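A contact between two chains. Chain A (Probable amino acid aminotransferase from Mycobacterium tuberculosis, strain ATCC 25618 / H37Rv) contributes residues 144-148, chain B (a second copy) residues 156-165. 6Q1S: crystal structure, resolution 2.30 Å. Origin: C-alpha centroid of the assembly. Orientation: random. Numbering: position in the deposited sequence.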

# COMPACT_ATOMS: atom_id res chain seq x y z
N PRO A 144 -2.92 11.52 11.51
CA PRO A 144 -3.81 11.59 10.34
C PRO A 144 -3.07 11.39 9.03
O PRO A 144 -3.71 11.05 8.03
CB PRO A 144 -4.41 13.00 10.45
CG PRO A 144 -3.39 13.78 11.20
CD PRO A 144 -2.77 12.82 12.18
N TRP A 145 -1.75 11.59 9.02
CA TRP A 145 -0.96 11.41 7.81
C TRP A 145 -0.93 9.96 7.34
O TRP A 145 -0.59 9.71 6.17
CB TRP A 145 0.47 11.90 8.04
CG TRP A 145 1.06 11.40 9.33
CD1 TRP A 145 1.74 10.23 9.52
CD2 TRP A 145 1.04 12.07 10.60
NE1 TRP A 145 2.13 10.12 10.83
CE2 TRP A 145 1.72 11.24 11.51
CE3 TRP A 145 0.52 13.28 11.05
CZ2 TRP A 145 1.89 11.58 12.85
CZ3 TRP A 145 0.68 13.62 12.38
CH2 TRP A 145 1.36 12.77 13.26
N LEU A 146 -1.26 9.01 8.21
CA LEU A 146 -1.30 7.61 7.82
C LEU A 146 -2.56 7.24 7.06
O LEU A 146 -2.65 6.10 6.58
CB LEU A 146 -1.18 6.72 9.06
CG LEU A 146 0.11 6.89 9.87
CD1 LEU A 146 0.18 5.85 10.96
CD2 LEU A 146 1.32 6.80 8.96
N ILE A 147 -3.51 8.16 6.94
CA ILE A 147 -4.75 8.03 6.16
C ILE A 147 -5.33 6.62 6.28
O ILE A 147 -5.80 6.04 5.30
CB ILE A 147 -4.53 8.41 4.68
CG1 ILE A 147 -3.43 7.56 4.02
CG2 ILE A 147 -4.19 9.89 4.56
CD1 ILE A 147 -3.70 7.23 2.58
N ALA A 148 -5.33 6.08 7.50
CA ALA A 148 -5.82 4.73 7.72
C ALA A 148 -7.32 4.61 7.48
O ALA A 148 -7.82 3.49 7.35
CB ALA A 148 -5.48 4.27 9.14
N ALA B 156 0.96 4.23 -1.34
CA ALA B 156 0.02 5.34 -1.17
C ALA B 156 0.28 6.09 0.13
O ALA B 156 0.23 7.32 0.15
CB ALA B 156 -1.42 4.83 -1.23
N VAL B 157 0.55 5.36 1.21
CA VAL B 157 0.77 6.01 2.50
C VAL B 157 2.08 6.79 2.49
O VAL B 157 2.16 7.90 3.02
CB VAL B 157 0.74 4.98 3.64
CG1 VAL B 157 1.16 5.61 4.95
CG2 VAL B 157 -0.65 4.37 3.76
N ASN B 158 3.13 6.23 1.87
CA ASN B 158 4.41 6.92 1.79
C ASN B 158 4.25 8.28 1.10
O ASN B 158 4.82 9.28 1.55
CB ASN B 158 5.42 6.06 1.04
CG ASN B 158 5.60 4.70 1.68
OD1 ASN B 158 4.67 3.89 1.72
ND2 ASN B 158 6.81 4.43 2.16
N MET B 159 3.48 8.33 0.02
CA MET B 159 3.30 9.58 -0.71
C MET B 159 2.43 10.56 0.07
O MET B 159 2.67 11.77 0.04
CB MET B 159 2.71 9.30 -2.09
CG MET B 159 3.54 8.34 -2.93
SD MET B 159 5.25 8.87 -3.10
CE MET B 159 5.03 10.51 -3.76
N ALA B 160 1.42 10.05 0.78
CA ALA B 160 0.57 10.92 1.59
C ALA B 160 1.34 11.55 2.73
O ALA B 160 1.11 12.71 3.09
CB ALA B 160 -0.63 10.13 2.11
N VAL B 161 2.27 10.80 3.33
CA VAL B 161 3.10 11.34 4.41
C VAL B 161 3.95 12.49 3.89
O VAL B 161 4.14 13.50 4.57
CB VAL B 161 3.95 10.22 5.03
CG1 VAL B 161 5.11 10.81 5.83
CG2 VAL B 161 3.09 9.33 5.91
N LEU B 162 4.47 12.35 2.67
CA LEU B 162 5.27 13.42 2.08
C LEU B 162 4.42 14.65 1.77
O LEU B 162 4.86 15.78 1.95
CB LEU B 162 5.98 12.92 0.82
CG LEU B 162 7.16 11.99 1.05
CD1 LEU B 162 7.57 11.31 -0.25
CD2 LEU B 162 8.34 12.74 1.65
N ARG B 163 3.18 14.43 1.30
CA ARG B 163 2.29 15.55 1.05
C ARG B 163 1.88 16.24 2.35
O ARG B 163 1.70 17.46 2.38
CB ARG B 163 1.05 15.08 0.29
CG ARG B 163 1.30 14.76 -1.17
CD ARG B 163 -0.02 14.58 -1.92
NE ARG B 163 -0.89 13.61 -1.26
CZ ARG B 163 -0.89 12.31 -1.51
NH1 ARG B 163 -0.05 11.80 -2.40
NH2 ARG B 163 -1.72 11.50 -0.86
N HIS B 164 1.73 15.47 3.43
CA HIS B 164 1.42 16.05 4.73
C HIS B 164 2.52 16.99 5.19
O HIS B 164 2.24 18.08 5.70
CB HIS B 164 1.19 14.94 5.75
CG HIS B 164 1.10 15.41 7.17
ND1 HIS B 164 2.19 15.43 8.02
CD2 HIS B 164 0.06 15.88 7.89
CE1 HIS B 164 1.82 15.89 9.20
NE2 HIS B 164 0.53 16.17 9.15
N ALA B 165 3.78 16.59 5.01
CA ALA B 165 4.89 17.45 5.40
C ALA B 165 5.06 18.63 4.45
O ALA B 165 5.56 19.68 4.86
CB ALA B 165 6.19 16.64 5.46

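Chain A presents a short 3-10 segment, A:Pro144 to A:Leu146, whose turn is closed by the backbone hydrogen bond from A:Ile147 N to A:Pro144 O (3.1 Å). Chain B presents a regular helix: each amide from B:Ala160 to B:Ala165 bonds to the carbonyl four residues earlier, from B:His164 N to B:Ala160 O at 2.8 Å to B:Leu162 N to B:Asn158 O at 3.3 Å. The backbones approach closely, with CA atoms 5.3 Å apart for A:Trp145 and B:Val161 and 5.9 Å for A:Leu146 and B:Val157. No hydrogen bond crosses the contact, so the 355 Å² of buried surface rests on packing.

A:Trp145 gives up the most area. A:Trp145 CB lies 3.9 Å from the centroid of the B:His164 ring and 21° off the ring normal, a CH-pi contact over the face. The indole's six-membered ring meets that imidazole obliquely, at 47° between planes, although A:Trp145 CE3 reaches within 3.5 Å of B:His164 CE1.

Further along, the contacts are between apolar side chains. A:Leu146 points its CA-to-CB bond away, yet its CD2 returns to 4.2 Å from B:Val157 CG1. The CA-to-CB bond of A:Ile147 points toward the helix, and the side chain places CG1 4.2 Å from B:Val157 CG2 and CD1 4.2 Å from B:Ala160 CB, thus spanning two helix residues.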